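Local structure of chymotrypsin-like serine protease (Equine arteritis virus, 1MBM) at residues A[27-32]-A[122-127]; A[31-36]-A[57-62]. The protein is a chymotrypsin-like serine protease that cleaves peptide bonds, probably to process the viral replicase polyprotein during infection. All coordinates share one frame; numbering follows the deposited sequence.

Contact 1: residues A[27-32]-A[122-127]; sequences VVLTAS and DAVVGV
The end of Leu-29 meets the end of Val-124, methyl to methyl, joining strand 25-31 of one beta-barrel to strand 123-132 of the other half of this chymotrypsin-like fold. The two strands meet as separate sheets: the short segments run 46° apart, their axes approach to 7.4 Å, and no hydrogen bond links them. The side chain of Leu-29 can be followed outward. Leu-29 CB lies 4.2 Å from Val-127 CG1. CG, anti to the carbonyl carbon (chi1 -51°), carries CD1 out toward the second segment. Beyond CG the branches part: Leu-29 CD1 ends 4.0 Å from Val-124 CG1. Leu-29 CD2 instead turns back to its own barrel and touches Phe-60 CZ at 3.7 Å. Trp-20, on the neighbouring strand, packs against both Leu-29 and Val-124. Further along strand 123-132, Val-127 packs against strand 25-31. Its CG1 rests 3.7 Å from Thr-30 O and its CG2 comes within 4.3 Å of Ala-31 CA, so the isopropyl group sits against backbone. The side chain of Thr-30 leaves in the other direction, where OG1 hydrogen-bonds to Thr-16 O. Between the two valines, Val-125 and Gly-126 together face Val-118 in a classic beta bulge; consistent with the extra residue, Val-124 and Val-127, three positions apart, both present their CB to strand 25-31. All the touching residues are buried. Contact between the barrels here therefore rests on aliphatic carbons laid against each other and against peptide backbone, an apolar fit that depends on shape rather than on directed bonds.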
ATOM      1  N   VAL A  27      16.400   5.277   0.296  1.00  4.75           N
ATOM      2  CA  VAL A  27      15.741   3.984   0.426  1.00  7.59           C
ATOM      3  C   VAL A  27      14.666   3.778  -0.633  1.00  7.72           C
ATOM      4  O   VAL A  27      13.842   4.660  -0.876  1.00  9.02           O
ATOM      5  CB  VAL A  27      15.096   3.836   1.817  1.00  8.11           C
ATOM      6  CG1 VAL A  27      14.503   2.437   1.994  1.00 10.88           C
ATOM      7  CG2 VAL A  27      16.116   4.122   2.902  1.00  9.13           C
ATOM      8  N   VAL A  28      14.674   2.606  -1.252  1.00  6.76           N
ATOM      9  CA  VAL A  28      13.696   2.277  -2.282  1.00  7.49           C
ATOM     10  C   VAL A  28      12.874   1.056  -1.863  1.00  5.51           C
ATOM     11  O   VAL A  28      13.421  -0.016  -1.661  1.00  5.70           O
ATOM     12  CB  VAL A  28      14.406   2.003  -3.636  1.00  9.25           C
ATOM     13  CG1 VAL A  28      13.394   1.590  -4.726  1.00  7.33           C
ATOM     14  CG2 VAL A  28      15.230   3.225  -4.074  1.00  6.56           C
ATOM     15  N   LEU A  29      11.562   1.209  -1.765  1.00  5.20           N
ATOM     16  CA  LEU A  29      10.674   0.096  -1.399  1.00  7.75           C
ATOM     17  C   LEU A  29       9.829  -0.395  -2.565  1.00  8.32           C
ATOM     18  O   LEU A  29       9.401   0.398  -3.394  1.00  9.62           O
ATOM     19  CB  LEU A  29       9.711   0.516  -0.298  1.00  7.57           C
ATOM     20  CG  LEU A  29      10.317   1.176   0.931  1.00  8.74           C
ATOM     21  CD1 LEU A  29       9.202   1.587   1.900  1.00  7.87           C
ATOM     22  CD2 LEU A  29      11.336   0.251   1.597  1.00  7.27           C
ATOM     23  N   THR A  30       9.566  -1.697  -2.593  1.00  5.65           N
ATOM     24  CA  THR A  30       8.701  -2.320  -3.597  1.00  8.02           C
ATOM     25  C   THR A  30       8.345  -3.714  -3.075  1.00  8.58           C
ATOM     26  O   THR A  30       8.627  -4.033  -1.906  1.00  6.48           O
ATOM     27  CB  THR A  30       9.386  -2.367  -5.016  1.00  9.93           C
ATOM     28  OG1 THR A  30       8.455  -2.802  -6.017  1.00  9.50           O
ATOM     29  CG2 THR A  30      10.514  -3.419  -5.080  1.00  6.62           C
ATOM     30  N   ALA A  31       7.697  -4.520  -3.914  1.00  7.47           N
ATOM     31  CA  ALA A  31       7.298  -5.875  -3.537  1.00 10.72           C
ATOM     32  C   ALA A  31       8.330  -6.902  -4.006  1.00  8.82           C
ATOM     33  O   ALA A  31       8.850  -6.805  -5.115  1.00  6.39           O
ATOM     34  CB  ALA A  31       5.928  -6.210  -4.111  1.00  8.77           C
ATOM     35  N   SER A  32       8.600  -7.897  -3.169  1.00  5.62           N
ATOM     36  CA  SER A  32       9.577  -8.937  -3.510  1.00  7.79           C
ATOM     37  C   SER A  32       9.237  -9.705  -4.795  1.00  7.31           C
ATOM     38  O   SER A  32      10.123 -10.016  -5.586  1.00  6.63           O
ATOM     39  CB  SER A  32       9.742  -9.913  -2.347  1.00  8.87           C
ATOM     40  OG  SER A  32      10.061  -9.209  -1.158  1.00  8.08           O
ATOM     41  N   ASP A 122       2.287  10.406   7.526  1.00 12.52           N
ATOM     42  CA  ASP A 122       3.608  10.522   6.921  1.00 15.61           C
ATOM     43  C   ASP A 122       4.402   9.215   7.036  1.00 14.16           C
ATOM     44  O   ASP A 122       5.625   9.197   6.855  1.00 11.95           O
ATOM     45  CB  ASP A 122       4.388  11.671   7.575  1.00 17.74           C
ATOM     46  CG  ASP A 122       4.724  11.405   9.045  1.00 28.01           C
ATOM     47  OD1 ASP A 122       4.196  10.434   9.631  1.00 34.02           O
ATOM     48  OD2 ASP A 122       5.505  12.127   9.702  1.00 36.00           O
ATOM     49  N   ALA A 123       3.710   8.121   7.329  1.00 11.05           N
ATOM     50  CA  ALA A 123       4.415   6.877   7.580  1.00  9.84           C
ATOM     51  C   ALA A 123       4.002   5.729   6.680  1.00 10.42           C
ATOM     52  O   ALA A 123       2.834   5.595   6.332  1.00  8.14           O
ATOM     53  CB  ALA A 123       4.252   6.477   9.045  1.00 12.57           C
ATOM     54  N   VAL A 124       4.982   4.896   6.336  1.00  6.88           N
ATOM     55  CA  VAL A 124       4.750   3.705   5.548  1.00  8.83           C
ATOM     56  C   VAL A 124       4.349   2.577   6.492  1.00  8.38           C
ATOM     57  O   VAL A 124       5.038   2.310   7.485  1.00  8.72           O
ATOM     58  CB  VAL A 124       6.038   3.286   4.794  1.00  9.33           C
ATOM     59  CG1 VAL A 124       5.869   1.921   4.128  1.00  7.76           C
ATOM     60  CG2 VAL A 124       6.434   4.338   3.776  1.00 10.72           C
ATOM     61  N   VAL A 125       3.230   1.929   6.200  1.00  5.82           N
ATOM     62  CA  VAL A 125       2.813   0.776   6.971  1.00  8.95           C
ATOM     63  C   VAL A 125       3.184  -0.521   6.234  1.00  9.29           C
ATOM     64  O   VAL A 125       3.383  -1.564   6.865  1.00  5.98           O
ATOM     65  CB  VAL A 125       1.300   0.830   7.341  1.00 11.75           C
ATOM     66  CG1 VAL A 125       0.992   2.111   8.139  1.00 12.59           C
ATOM     67  CG2 VAL A 125       0.442   0.776   6.094  1.00 16.02           C
ATOM     68  N   GLY A 126       3.314  -0.456   4.908  1.00  6.98           N
ATOM     69  CA  GLY A 126       3.671  -1.640   4.142  1.00  6.40           C
ATOM     70  C   GLY A 126       3.721  -1.397   2.643  1.00  9.18           C
ATOM     71  O   GLY A 126       3.654  -0.252   2.193  1.00  6.13           O
ATOM     72  N   VAL A 127       3.877  -2.463   1.869  1.00  6.65           N
ATOM     73  CA  VAL A 127       3.808  -2.351   0.416  1.00  8.09           C
ATOM     74  C   VAL A 127       2.615  -3.172  -0.057  1.00  8.51           C
ATOM     75  O   VAL A 127       2.222  -4.140   0.596  1.00  6.35           O
ATOM     76  CB  VAL A 127       5.099  -2.834  -0.312  1.00  9.86           C
ATOM     77  CG1 VAL A 127       6.287  -1.921   0.004  1.00 10.39           C
ATOM     78  CG2 VAL A 127       5.427  -4.287   0.033  1.00  7.58           C
TER

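Contact 2: residues A[31-36]-A[57-62]; sequences ASHVVG and NGDFAE
Ala-31 CA brushes Asp-59 O in a CH...O contact while Ala-31 pairs with Phe-60 as an antiparallel non-hydrogen-bonded pair, CA to CA 5.2 Å. Here strand 25-31 gives way to the short helix 32-35, and a type II' turn from Asn-57 to Phe-60 leads into strand 60-65. Ser-32 N donates to Asp-59 O at 2.8 Å, from above the carbonyl plane. Ser-32 OG instead meets a lone pair of Gly-58 O, in the carbonyl plane, also at 2.8 Å. The Asp-59 carboxylate swings across to His-33, its CG anti to the backbone N (chi1 -162°). Asp-59 OD1 is gripped twice: by His-33 N at 2.9 Å, nearly along the C-O axis, and by His-33 ND1 at 2.8 Å, on the syn side, somewhat out of the carboxylate plane though OD1 lies in the ring plane. OD2 accepts a weak second bond from ND1 and is also hydrogen-bonded to Thr-129 OG1. Ring and carboxylate planes differ by 24°. Alongside, Ala-61 CB packs 4.2 Å from Val-35 CG2. At the far side of the ring, NE2 of His-33 makes a weak hydrogen bond to Ser-114 OG, completing a geometry consistent with the Ser-His-Asp triad of chymotrypsin-like proteases. The amide of His-33 and Thr-129 hold the carboxylate, which probably fixes the rotation of the imidazole with NE2 turned toward Ser-114.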
ATOM      1  N   ALA A  31       7.697  -4.520  -3.914  1.00  7.47           N
ATOM      2  CA  ALA A  31       7.298  -5.875  -3.537  1.00 10.72           C
ATOM      3  C   ALA A  31       8.330  -6.902  -4.006  1.00  8.82           C
ATOM      4  O   ALA A  31       8.850  -6.805  -5.115  1.00  6.39           O
ATOM      5  CB  ALA A  31       5.928  -6.210  -4.111  1.00  8.77           C
ATOM      6  N   SER A  32       8.600  -7.897  -3.169  1.00  5.62           N
ATOM      7  CA  SER A  32       9.577  -8.937  -3.510  1.00  7.79           C
ATOM      8  C   SER A  32       9.237  -9.705  -4.795  1.00  7.31           C
ATOM      9  O   SER A  32      10.123 -10.016  -5.586  1.00  6.63           O
ATOM     10  CB  SER A  32       9.742  -9.913  -2.347  1.00  8.87           C
ATOM     11  OG  SER A  32      10.061  -9.209  -1.158  1.00  8.08           O
ATOM     12  N   HIS A  33       7.962 -10.009  -5.012  1.00  7.68           N
ATOM     13  CA  HIS A  33       7.597 -10.783  -6.198  1.00  9.89           C
ATOM     14  C   HIS A  33       7.748  -9.965  -7.494  1.00  9.39           C
ATOM     15  O   HIS A  33       7.839 -10.526  -8.577  1.00 10.02           O
ATOM     16  CB  HIS A  33       6.199 -11.392  -6.067  1.00  7.85           C
ATOM     17  CG  HIS A  33       5.087 -10.407  -6.231  1.00  8.06           C
ATOM     18  ND1 HIS A  33       4.628  -9.624  -5.193  1.00 10.34           N
ATOM     19  CD2 HIS A  33       4.327 -10.090  -7.307  1.00 11.09           C
ATOM     20  CE1 HIS A  33       3.643  -8.859  -5.625  1.00 15.84           C
ATOM     21  NE2 HIS A  33       3.442  -9.120  -6.905  1.00 12.06           N
ATOM     22  N   VAL A  34       7.768  -8.640  -7.372  1.00  8.20           N
ATOM     23  CA  VAL A  34       8.049  -7.772  -8.508  1.00  9.12           C
ATOM     24  C   VAL A  34       9.545  -7.874  -8.838  1.00  9.59           C
ATOM     25  O   VAL A  34       9.941  -7.952 -10.010  1.00  6.99           O
ATOM     26  CB  VAL A  34       7.664  -6.315  -8.199  1.00 10.80           C
ATOM     27  CG1 VAL A  34       8.300  -5.351  -9.205  1.00 11.68           C
ATOM     28  CG2 VAL A  34       6.143  -6.167  -8.187  1.00 12.66           C
ATOM     29  N   VAL A  35      10.368  -7.888  -7.790  1.00  8.14           N
ATOM     30  CA  VAL A  35      11.820  -8.032  -7.926  1.00  7.43           C
ATOM     31  C   VAL A  35      12.189  -9.392  -8.523  1.00  8.35           C
ATOM     32  O   VAL A  35      12.818  -9.474  -9.580  1.00  6.93           O
ATOM     33  CB  VAL A  35      12.522  -7.854  -6.552  1.00  8.83           C
ATOM     34  CG1 VAL A  35      13.996  -8.124  -6.668  1.00  7.28           C
ATOM     35  CG2 VAL A  35      12.297  -6.445  -6.022  1.00  9.31           C
ATOM     36  N   GLY A  36      11.776 -10.465  -7.855  1.00  8.34           N
ATOM     37  CA  GLY A  36      12.084 -11.806  -8.323  1.00  7.52           C
ATOM     38  C   GLY A  36      13.281 -12.388  -7.598  1.00  9.96           C
ATOM     39  O   GLY A  36      14.059 -11.654  -6.989  1.00  8.56           O
ATOM     40  N   ASN A  57      11.811  -9.333   3.160  1.00  9.00           N
ATOM     41  CA  ASN A  57      11.151  -9.934   4.305  1.00  8.14           C
ATOM     42  C   ASN A  57       9.742 -10.279   3.827  1.00  7.80           C
ATOM     43  O   ASN A  57       8.857  -9.418   3.775  1.00  5.34           O
ATOM     44  CB  ASN A  57      11.120  -8.985   5.505  1.00 10.17           C
ATOM     45  CG  ASN A  57      10.735  -9.702   6.786  1.00  8.50           C
ATOM     46  OD1 ASN A  57      10.153 -10.787   6.743  1.00  9.12           O
ATOM     47  ND2 ASN A  57      11.068  -9.114   7.929  1.00  8.11           N
ATOM     48  N   GLY A  58       9.523 -11.541   3.477  1.00  6.17           N
ATOM     49  CA  GLY A  58       8.272 -11.902   2.836  1.00  4.65           C
ATOM     50  C   GLY A  58       8.204 -11.095   1.553  1.00  6.35           C
ATOM     51  O   GLY A  58       9.218 -10.948   0.863  1.00  4.25           O
ATOM     52  N   ASP A  59       7.039 -10.526   1.250  1.00  4.86           N
ATOM     53  CA  ASP A  59       6.874  -9.749   0.014  1.00  7.36           C
ATOM     54  C   ASP A  59       7.313  -8.279   0.143  1.00  7.96           C
ATOM     55  O   ASP A  59       7.159  -7.509  -0.797  1.00  6.57           O
ATOM     56  CB  ASP A  59       5.427  -9.840  -0.492  1.00  7.09           C
ATOM     57  CG  ASP A  59       5.275  -9.432  -1.958  1.00 11.62           C
ATOM     58  OD1 ASP A  59       6.073  -9.877  -2.827  1.00  5.58           O
ATOM     59  OD2 ASP A  59       4.360  -8.676  -2.332  1.00  9.66           O
ATOM     60  N   PHE A  60       7.832  -7.886   1.306  1.00  4.76           N
ATOM     61  CA  PHE A  60       8.351  -6.521   1.506  1.00  8.25           C
ATOM     62  C   PHE A  60       9.809  -6.457   1.050  1.00  7.38           C
ATOM     63  O   PHE A  60      10.641  -7.183   1.581  1.00  8.26           O
ATOM     64  CB  PHE A  60       8.285  -6.123   2.992  1.00  7.78           C
ATOM     65  CG  PHE A  60       8.655  -4.679   3.249  1.00 10.07           C
ATOM     66  CD1 PHE A  60       9.980  -4.308   3.450  1.00  7.13           C
ATOM     67  CD2 PHE A  60       7.673  -3.693   3.275  1.00  8.73           C
ATOM     68  CE1 PHE A  60      10.328  -2.975   3.690  1.00 11.80           C
ATOM     69  CE2 PHE A  60       8.012  -2.366   3.506  1.00 12.23           C
ATOM     70  CZ  PHE A  60       9.340  -2.009   3.715  1.00 10.18           C
ATOM     71  N   ALA A  61      10.115  -5.596   0.078  1.00  5.42           N
ATOM     72  CA  ALA A  61      11.476  -5.492  -0.463  1.00  7.45           C
ATOM     73  C   ALA A  61      12.068  -4.092  -0.318  1.00  8.13           C
ATOM     74  O   ALA A  61      11.449  -3.106  -0.694  1.00  6.80           O
ATOM     75  CB  ALA A  61      11.497  -5.916  -1.929  1.00  5.32           C
ATOM     76  N   GLU A  62      13.279  -4.007   0.211  1.00  9.41           N
ATOM     77  CA  GLU A  62      13.917  -2.715   0.426  1.00  6.15           C
ATOM     78  C   GLU A  62      15.332  -2.669  -0.135  1.00  8.12           C
ATOM     79  O   GLU A  62      16.150  -3.558   0.147  1.00  4.67           O
ATOM     80  CB  GLU A  62      13.958  -2.404   1.935  1.00  6.35           C
ATOM     81  CG  GLU A  62      14.876  -1.254   2.333  1.00  6.21           C
ATOM     82  CD  GLU A  62      14.953  -1.084   3.849  1.00  9.61           C
ATOM     83  OE1 GLU A  62      13.913  -0.838   4.476  1.00  8.11           O
ATOM     84  OE2 GLU A  62      16.047  -1.211   4.415  1.00  9.63           O
TER

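Overall arrangement
Both contacts start from the same run of chain, sharing Ala-31 and Ser-32 where strand 25-31 passes into helix 32-35. Contact 1 is fully buried and spans the two halves of the fold; contact 2 is partly buried, about 10 Å away between centres, and stays within the N-terminal barrel, where strands 25-31 and 60-65 are neighbours. A probable hydrogen bond from Ala-61 N to Thr-30 O ties them together, as does packing of Thr-30 on Val-35. Their chemistry follows their place: apolar side chains meet in the interior, whereas serine, histidine and aspartate form a directed hydrogen-bond network at the probable active site.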